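Local atomic coordinates of gamma-glutamyl-gamma-aminobutyrate hydrolase PuuD (Escherichia coli, PDB entry 6VTV), a protein that hydrolyses the gamma-glutamyl linkage of gamma-glutamyl-gamma-aminobutyrate to release 4-aminobutanoate and glutamate, the last step of putrescine breakdown to 4-aminobutanoate. Residues E109-P113 / A247-H251; E144-D148 / S185-Q189; L208-V212 / G222-H226. All coordinates share one frame; numbering follows the deposited sequence.

Interaction 1 (E109-P113 / A247-H251); sequences ERRIP and ACQHH
His251 lays its imidazole across the loop at Arg111, Ile112 and Pro113, and His251 and Pro113 carry most of the contact. CA of Ile112 stands over one face, 4.3 Å from the ring centroid and 11° off the normal, which meets the geometry of a CH-pi contact. Two more atoms come from that same side of the ring: CG1 of Ile112 beyond its NE2 end, 3.8 Å from NE2 of His251, and CD of Pro113 obliquely above its CG end, 3.6 Å from CG of His251. With CG of His251 opposite its backbone N (chi1 173°), the imidazole reaches the loop. On the polar side one water joins the segments: it donates to O of Arg111 at 2.6 Å and lies 2.8 Å from ND1 of His251. The rest is mainly van der Waals packing round Pro113, with its CB 4.1 Å from CB of Ala247 and 3.9 Å from SG of Cys248. CG of Pro113 also rests 3.6 Å from O of Ala247, the carbonyl that accepts the helical bond from N of His251. Arg110 turns its guanidinium elsewhere, into a salt bridge with Glu60. The contact thus packs helix 235-254 against the connection between helix 94-109 and strand 114-117, where Pro113 is also tied by a backbone hydrogen bond to Ile69 of strand 68-71.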
loop_
_atom_site.group_PDB
_atom_site.type_symbol
_atom_site.label_atom_id
_atom_site.label_comp_id
_atom_site.label_asym_id
_atom_site.label_seq_id
_atom_site.Cartn_x
_atom_site.Cartn_y
_atom_site.Cartn_z
ATOM N N GLU B 109 -20.178 8.573 -8.891
ATOM C CA GLU B 109 -20.454 9.571 -9.914
ATOM C C GLU B 109 -19.717 9.267 -11.211
ATOM O O GLU B 109 -20.267 9.480 -12.296
ATOM C CB GLU B 109 -20.078 10.963 -9.401
ATOM C CG GLU B 109 -20.132 12.033 -10.468
ATOM C CD GLU B 109 -19.896 13.414 -9.906
ATOM O OE1 GLU B 109 -20.411 13.701 -8.802
ATOM O OE2 GLU B 109 -19.210 14.217 -10.568
ATOM N N ARG B 110 -18.484 8.768 -11.122
ATOM C CA ARG B 110 -17.699 8.418 -12.299
ATOM C C ARG B 110 -18.013 7.028 -12.834
ATOM O O ARG B 110 -17.405 6.615 -13.829
ATOM C CB ARG B 110 -16.204 8.518 -11.980
ATOM C CG ARG B 110 -15.783 9.866 -11.423
ATOM C CD ARG B 110 -14.273 9.987 -11.325
ATOM N NE ARG B 110 -13.870 11.327 -10.911
ATOM C CZ ARG B 110 -12.857 11.998 -11.446
ATOM N NH1 ARG B 110 -12.143 11.453 -12.421
ATOM N NH2 ARG B 110 -12.557 13.214 -11.011
ATOM N N ARG B 111 -18.935 6.301 -12.198
ATOM C CA ARG B 111 -19.327 4.953 -12.618
ATOM C C ARG B 111 -18.124 4.012 -12.667
ATOM O O ARG B 111 -18.031 3.132 -13.526
ATOM C CB ARG B 111 -20.067 4.987 -13.959
ATOM C CG ARG B 111 -21.077 6.124 -14.051
ATOM C CD ARG B 111 -22.169 5.886 -15.089
ATOM N NE ARG B 111 -21.777 4.944 -16.133
ATOM C CZ ARG B 111 -22.530 3.926 -16.537
ATOM N NH1 ARG B 111 -23.718 3.717 -15.986
ATOM N NH2 ARG B 111 -22.097 3.116 -17.495
ATOM N N ILE B 112 -17.198 4.200 -11.736
ATOM C CA ILE B 112 -16.051 3.300 -11.602
ATOM C C ILE B 112 -16.490 2.064 -10.819
ATOM O O ILE B 112 -17.142 2.206 -9.774
ATOM C CB ILE B 112 -14.893 4.007 -10.903
ATOM C CG1 ILE B 112 -14.469 5.249 -11.689
ATOM C CG2 ILE B 112 -13.715 3.061 -10.719
ATOM C CD1 ILE B 112 -13.476 6.121 -10.953
ATOM N N PRO B 113 -16.167 0.858 -11.285
ATOM C CA PRO B 113 -16.589 -0.347 -10.562
ATOM C C PRO B 113 -16.024 -0.389 -9.150
ATOM O O PRO B 113 -14.887 0.017 -8.901
ATOM C CB PRO B 113 -16.038 -1.489 -11.424
ATOM C CG PRO B 113 -15.919 -0.902 -12.790
ATOM C CD PRO B 113 -15.532 0.535 -12.574
ATOM N N ALA B 247 -15.919 -6.216 -15.015
ATOM C CA ALA B 247 -16.563 -4.907 -14.987
ATOM C C ALA B 247 -15.551 -3.790 -15.198
ATOM O O ALA B 247 -15.833 -2.809 -15.895
ATOM C CB ALA B 247 -17.300 -4.717 -13.662
ATOM N N CYS B 248 -14.364 -3.921 -14.600
ATOM C CA CYS B 248 -13.318 -2.927 -14.813
ATOM C C CYS B 248 -12.856 -2.920 -16.264
ATOM O O CYS B 248 -12.601 -1.853 -16.835
ATOM C CB CYS B 248 -12.149 -3.188 -13.866
ATOM S SG CYS B 248 -12.627 -3.238 -12.123
ATOM N N GLN B 249 -12.745 -4.102 -16.878
ATOM C CA GLN B 249 -12.467 -4.164 -18.310
ATOM C C GLN B 249 -13.553 -3.459 -19.108
ATOM O O GLN B 249 -13.260 -2.710 -20.047
ATOM C CB GLN B 249 -12.345 -5.617 -18.762
ATOM C CG GLN B 249 -11.084 -6.314 -18.302
ATOM C CD GLN B 249 -11.075 -7.782 -18.673
ATOM O OE1 GLN B 249 -11.809 -8.586 -18.097
ATOM N NE2 GLN B 249 -10.245 -8.139 -19.647
ATOM N N HIS B 250 -14.817 -3.692 -18.749
ATOM C CA HIS B 250 -15.915 -2.998 -19.410
ATOM C C HIS B 250 -15.840 -1.497 -19.159
ATOM O O HIS B 250 -16.121 -0.695 -20.057
ATOM C CB HIS B 250 -17.251 -3.563 -18.929
ATOM C CG HIS B 250 -18.419 -3.167 -19.777
ATOM N ND1 HIS B 250 -18.475 -3.417 -21.131
ATOM C CD2 HIS B 250 -19.579 -2.544 -19.462
ATOM C CE1 HIS B 250 -19.617 -2.962 -21.614
ATOM N NE2 HIS B 250 -20.306 -2.428 -20.622
ATOM N N HIS B 251 -15.451 -1.100 -17.946
ATOM C CA HIS B 251 -15.287 0.319 -17.646
ATOM C C HIS B 251 -14.198 0.940 -18.509
ATOM O O HIS B 251 -14.326 2.088 -18.953
ATOM C CB HIS B 251 -14.971 0.508 -16.163
ATOM C CG HIS B 251 -14.615 1.914 -15.794
ATOM N ND1 HIS B 251 -15.451 2.982 -16.039
ATOM C CD2 HIS B 251 -13.513 2.428 -15.199
ATOM C CE1 HIS B 251 -14.880 4.094 -15.609
ATOM N NE2 HIS B 251 -13.703 3.784 -15.096
HETATM O O HOH W 1 -18.193 2.693 -16.054
#

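Interaction 2 (E144-D148 / S185-Q189). With MN (manganese (II) ion), chain D.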
loop_
_atom_site.group_PDB
_atom_site.type_symbol
_atom_site.label_atom_id
_atom_site.label_comp_id
_atom_site.label_asym_id
_atom_site.label_seq_id
_atom_site.Cartn_x
_atom_site.Cartn_y
_atom_site.Cartn_z
ATOM N N GLU B 144 -25.129 -15.966 15.085
ATOM C CA GLU B 144 -23.821 -15.487 15.525
ATOM C C GLU B 144 -22.960 -15.278 14.287
ATOM O O GLU B 144 -22.472 -16.235 13.683
ATOM C CB GLU B 144 -23.177 -16.468 16.497
ATOM C CG GLU B 144 -21.814 -16.018 17.006
ATOM C CD GLU B 144 -21.842 -14.615 17.585
ATOM O OE1 GLU B 144 -22.301 -14.451 18.735
ATOM O OE2 GLU B 144 -21.409 -13.675 16.887
ATOM N N HIS B 145 -22.778 -14.018 13.899
ATOM C CA HIS B 145 -22.032 -13.687 12.694
ATOM C C HIS B 145 -20.545 -13.479 12.946
ATOM O O HIS B 145 -19.778 -13.375 11.983
ATOM C CB HIS B 145 -22.627 -12.435 12.039
ATOM C CG HIS B 145 -23.933 -12.680 11.348
ATOM N ND1 HIS B 145 -24.016 -13.098 10.037
ATOM C CD2 HIS B 145 -25.210 -12.570 11.788
ATOM C CE1 HIS B 145 -25.285 -13.234 9.698
ATOM N NE2 HIS B 145 -26.031 -12.919 10.742
ATOM N N ARG B 146 -20.118 -13.426 14.204
ATOM C CA ARG B 146 -18.710 -13.242 14.519
ATOM C C ARG B 146 -17.965 -14.569 14.476
ATOM O O ARG B 146 -18.538 -15.639 14.701
ATOM C CB ARG B 146 -18.540 -12.616 15.901
ATOM C CG ARG B 146 -19.081 -11.212 16.023
ATOM C CD ARG B 146 -19.102 -10.769 17.474
ATOM N NE ARG B 146 -19.927 -11.652 18.293
ATOM C CZ ARG B 146 -20.123 -11.493 19.596
ATOM N NH1 ARG B 146 -19.551 -10.483 20.237
ATOM N NH2 ARG B 146 -20.891 -12.347 20.260
ATOM N N GLU B 147 -16.670 -14.486 14.188
ATOM C CA GLU B 147 -15.798 -15.641 14.281
ATOM C C GLU B 147 -15.371 -15.859 15.731
ATOM O O GLU B 147 -15.524 -14.988 16.591
ATOM C CB GLU B 147 -14.573 -15.456 13.385
ATOM C CG GLU B 147 -13.451 -14.639 14.018
ATOM C CD GLU B 147 -13.721 -13.140 14.021
ATOM O OE1 GLU B 147 -14.803 -12.715 13.561
ATOM O OE2 GLU B 147 -12.844 -12.383 14.488
ATOM N N ASP B 148 -14.833 -17.048 16.002
ATOM C CA ASP B 148 -14.275 -17.351 17.312
ATOM C C ASP B 148 -12.810 -16.937 17.315
ATOM O O ASP B 148 -11.989 -17.600 16.661
ATOM C CB ASP B 148 -14.420 -18.833 17.631
ATOM C CG ASP B 148 -14.188 -19.144 19.099
ATOM O OD1 ASP B 148 -13.633 -18.285 19.817
ATOM O OD2 ASP B 148 -14.558 -20.255 19.536
ATOM N N SER B 185 -18.133 -15.919 7.993
ATOM C CA SER B 185 -18.723 -14.780 8.691
ATOM C C SER B 185 -17.772 -14.339 9.791
ATOM O O SER B 185 -17.462 -15.121 10.694
ATOM C CB SER B 185 -20.095 -15.141 9.269
ATOM O OG SER B 185 -20.818 -13.985 9.659
ATOM N N LEU B 186 -17.302 -13.094 9.713
ATOM C CA LEU B 186 -16.384 -12.534 10.699
ATOM C C LEU B 186 -16.733 -11.063 10.940
ATOM O O LEU B 186 -15.940 -10.154 10.703
ATOM C CB LEU B 186 -14.928 -12.676 10.252
ATOM C CG LEU B 186 -14.382 -14.048 9.848
ATOM C CD1 LEU B 186 -14.582 -14.283 8.361
ATOM C CD2 LEU B 186 -12.908 -14.166 10.211
ATOM N N HIS B 187 -17.946 -10.811 11.429
ATOM C CA HIS B 187 -18.396 -9.441 11.625
ATOM C C HIS B 187 -19.338 -9.363 12.817
ATOM O O HIS B 187 -20.236 -10.197 12.967
ATOM C CB HIS B 187 -19.084 -8.896 10.367
ATOM C CG HIS B 187 -20.258 -9.707 9.914
ATOM N ND1 HIS B 187 -21.556 -9.254 10.014
ATOM C CD2 HIS B 187 -20.332 -10.933 9.344
ATOM C CE1 HIS B 187 -22.378 -10.169 9.533
ATOM N NE2 HIS B 187 -21.661 -11.197 9.120
ATOM N N GLY B 188 -19.122 -8.355 13.660
ATOM C CA GLY B 188 -19.989 -8.089 14.792
ATOM C C GLY B 188 -20.951 -6.957 14.509
ATOM O O GLY B 188 -21.856 -6.678 15.302
ATOM N N GLN B 189 -20.753 -6.288 13.378
ATOM C CA GLN B 189 -21.651 -5.253 12.900
ATOM C C GLN B 189 -22.252 -5.686 11.569
ATOM O O GLN B 189 -21.736 -6.581 10.892
ATOM C CB GLN B 189 -20.926 -3.907 12.748
ATOM C CG GLN B 189 -20.298 -3.399 14.037
ATOM C CD GLN B 189 -20.005 -1.911 14.003
ATOM O OE1 GLN B 189 -19.958 -1.300 12.936
ATOM N NE2 GLN B 189 -19.810 -1.320 15.176
HETATM MN MN MN D . -22.449 -13.135 8.372
HETATM O O HOH W 2 -18.629 -17.155 12.177
HETATM O O HOH W 3 -20.996 -13.117 6.594
#
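His145, Ser185 and His187 converge on a manganese ion, so this loop-to-loop contact is half of a metal site built into the glutamine amidotransferase-like fold. ND1 of His145 binds the metal at 2.3 Å, OG of Ser185 at 2.2 Å and NE2 of His187 at 2.2 Å; a water, His161 and Glu210 complete six ligands. The two histidine side chains lie side by side and point the same way, with ring planes inclined at 48°. CB of His145 sits over a face of the His187 ring, 3.6 Å from its centroid, in a CH-pi contact. His187 reaches the ion with CG lodged between its backbone N and carbonyl carbon (chi1 58°), and ND1, used as a donor to O of Gln189, helps fix the ring's rotation. His145 is held in turn through NE2 by Asp206, a second-shell carboxylate that probably makes the imidazole a stronger ligand.

The outer side is looser and more polar. Arg146 grips Glu144 side-on through NE and NH2, within its own loop, and across the contact offers chiefly CG to the backbone of His187 and Gly188. Glu147 and Leu186 cross at about a right angle, with OE1 of Glu147 3.3 Å from CB of Leu186, a van der Waals approach. A water links O of Arg146 with O of Ser185.

The tight part is fastened at O of His145, which takes two bonds: N of His187 comes from above the carbonyl plane at 3.2 Å, nearly straight at 173°, while OG of Ser185 donates in that plane, on a lone pair, at 2.6 Å.

Interaction 3 (L208-V212 / G222-H226). With MN (manganese (II) ion), chain D.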
loop_
_atom_site.group_PDB
_atom_site.type_symbol
_atom_site.label_atom_id
_atom_site.label_comp_id
_atom_site.label_asym_id
_atom_site.label_seq_id
_atom_site.Cartn_x
_atom_site.Cartn_y
_atom_site.Cartn_z
ATOM N N LEU B 208 -30.657 -10.861 7.905
ATOM C CA LEU B 208 -29.606 -9.854 7.840
ATOM C C LEU B 208 -29.094 -9.709 6.412
ATOM O O LEU B 208 -28.809 -10.702 5.738
ATOM C CB LEU B 208 -28.452 -10.221 8.772
ATOM C CG LEU B 208 -27.333 -9.179 8.854
ATOM C CD1 LEU B 208 -27.744 -8.013 9.747
ATOM C CD2 LEU B 208 -26.032 -9.800 9.337
ATOM N N VAL B 209 -28.972 -8.463 5.957
ATOM C CA VAL B 209 -28.455 -8.202 4.620
ATOM C C VAL B 209 -26.969 -8.531 4.594
ATOM O O VAL B 209 -26.180 -7.980 5.371
ATOM C CB VAL B 209 -28.714 -6.747 4.209
ATOM C CG1 VAL B 209 -28.020 -6.444 2.898
ATOM C CG2 VAL B 209 -30.210 -6.487 4.097
ATOM N N GLU B 210 -26.579 -9.440 3.701
ATOM C CA GLU B 210 -25.193 -9.867 3.577
ATOM C C GLU B 210 -24.540 -9.410 2.280
ATOM O O GLU B 210 -23.336 -9.626 2.101
ATOM C CB GLU B 210 -25.097 -11.395 3.694
ATOM C CG GLU B 210 -25.237 -11.922 5.116
ATOM C CD GLU B 210 -23.897 -12.145 5.793
ATOM O OE1 GLU B 210 -22.898 -12.369 5.078
ATOM O OE2 GLU B 210 -23.841 -12.094 7.040
ATOM N N ALA B 211 -25.292 -8.786 1.375
ATOM C CA ALA B 211 -24.739 -8.301 0.119
ATOM C C ALA B 211 -25.665 -7.235 -0.452
ATOM O O ALA B 211 -26.888 -7.372 -0.387
ATOM C CB ALA B 211 -24.552 -9.442 -0.887
ATOM N N VAL B 212 -25.071 -6.178 -1.009
ATOM C CA VAL B 212 -25.811 -5.065 -1.596
ATOM C C VAL B 212 -25.151 -4.676 -2.913
ATOM O O VAL B 212 -24.025 -5.074 -3.214
ATOM C CB VAL B 212 -25.876 -3.838 -0.660
ATOM C CG1 VAL B 212 -26.726 -4.135 0.557
ATOM C CG2 VAL B 212 -24.474 -3.403 -0.251
ATOM N N GLY B 222 -21.109 -4.986 -2.850
ATOM C CA GLY B 222 -20.525 -5.250 -1.545
ATOM C C GLY B 222 -21.030 -6.564 -0.992
ATOM O O GLY B 222 -22.189 -6.927 -1.187
ATOM N N VAL B 223 -20.138 -7.286 -0.316
ATOM C CA VAL B 223 -20.490 -8.531 0.353
ATOM C C VAL B 223 -20.009 -8.456 1.794
ATOM O O VAL B 223 -18.984 -7.836 2.098
ATOM C CB VAL B 223 -19.906 -9.776 -0.361
ATOM C CG1 VAL B 223 -20.375 -9.832 -1.807
ATOM C CG2 VAL B 223 -18.386 -9.783 -0.291
ATOM N N GLN B 224 -20.774 -9.078 2.692
ATOM C CA GLN B 224 -20.452 -9.038 4.112
ATOM C C GLN B 224 -19.444 -10.107 4.513
ATOM O O GLN B 224 -18.736 -9.931 5.511
ATOM C CB GLN B 224 -21.735 -9.179 4.938
ATOM C CG GLN B 224 -21.547 -9.083 6.446
ATOM C CD GLN B 224 -21.049 -7.721 6.895
ATOM O OE1 GLN B 224 -21.824 -6.771 7.017
ATOM N NE2 GLN B 224 -19.749 -7.622 7.151
ATOM N N TRP B 225 -19.350 -11.194 3.754
ATOM C CA TRP B 225 -18.409 -12.260 4.058
ATOM C C TRP B 225 -17.041 -11.922 3.465
ATOM O O TRP B 225 -16.799 -10.809 2.991
ATOM C CB TRP B 225 -18.945 -13.600 3.559
ATOM C CG TRP B 225 -19.196 -13.674 2.083
ATOM C CD1 TRP B 225 -18.340 -14.142 1.130
ATOM C CD2 TRP B 225 -20.395 -13.297 1.394
ATOM N NE1 TRP B 225 -18.925 -14.069 -0.111
ATOM C CE2 TRP B 225 -20.187 -13.553 0.023
ATOM C CE3 TRP B 225 -21.623 -12.762 1.802
ATOM C CZ2 TRP B 225 -21.159 -13.294 -0.941
ATOM C CZ3 TRP B 225 -22.587 -12.505 0.841
ATOM C CH2 TRP B 225 -22.349 -12.771 -0.513
ATOM N N HIS B 226 -16.123 -12.892 3.488
ATOM C CA HIS B 226 -14.734 -12.694 3.077
ATOM C C HIS B 226 -14.418 -13.621 1.907
ATOM O O HIS B 226 -13.878 -14.722 2.101
ATOM C CB HIS B 226 -13.775 -12.940 4.240
ATOM C CG HIS B 226 -13.706 -11.806 5.214
ATOM N ND1 HIS B 226 -12.587 -11.013 5.352
ATOM C CD2 HIS B 226 -14.614 -11.332 6.100
ATOM C CE1 HIS B 226 -12.809 -10.098 6.279
ATOM N NE2 HIS B 226 -14.031 -10.270 6.749
HETATM MN MN MN D . -22.449 -13.135 8.372
HETATM O O HOH W 4 -24.607 -6.756 7.071
HETATM O O HOH W 3 -20.996 -13.117 6.594
#
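A beta hairpin made by strands 209-214 and 220-223 carries both a manganese ligand, Glu210, and, just past its second strand, His226, the predicted active-site histidine. Val212 and Gly222 form an antiparallel hydrogen-bonded pair, with N of Gly222 to O of Val212 at 2.9 Å and N of Val212 to O of Gly222 at 3.0 Å. Ala211 and Val223 form the adjoining non-hydrogen-bonded pair. Beyond it N of Gln224 donates to O of Glu210 at 2.7 Å. Glu210 and Ala211 both face Ala202 on the next strand, a classic beta bulge. The Glu210 chain bends at chi2 (-95°) and carries its carboxylate past Gln224: OE1 packs 3.4 Å from CB of Gln224 while OE2 binds manganese at 2.2 Å. The indole of Trp225 also meets this strand: CB of Glu210 lies at its edge, in plane, and CH2 is 4.0 Å from CB of Ala211. CB of Val223 lies over one face of the indole, toward its rim. A water bridges O of Val209 and OE1 of Gln224, donating to both. With His145, His161, Ser185 and His187 as the other protein ligands, Glu210 supplies the carboxylate of the site and probably offsets part of the metal's charge. Its oxygens divide the work: OE2 holds the ion directly, and OE1 accepts at 2.5 Å from the metal-bound water, a pairing that would orient this water and favour its polarisation.

Overall arrangement
Interactions 2 and 3 form one site: their centres lie 12 Å apart, both supply ligands to the same manganese ion, and they share its bound water. Interaction 3 is entirely buried and rests on antiparallel strand pairing near the centre of the chain, with a bulge at the metal-binding end. Interaction 2 joins irregular loops and passes from buried metal ligands to an exposed, charged margin. Interaction 1 lies on the opposite side of the chain's centre from interaction 2, about 22 Å away between nearest atoms, and is partly buried; its chemistry is apolar and CH-pi packing with one water bridge. Its helix 235-254 follows strand 220-223 of interaction 3 in the chain, though the two contacts do not touch.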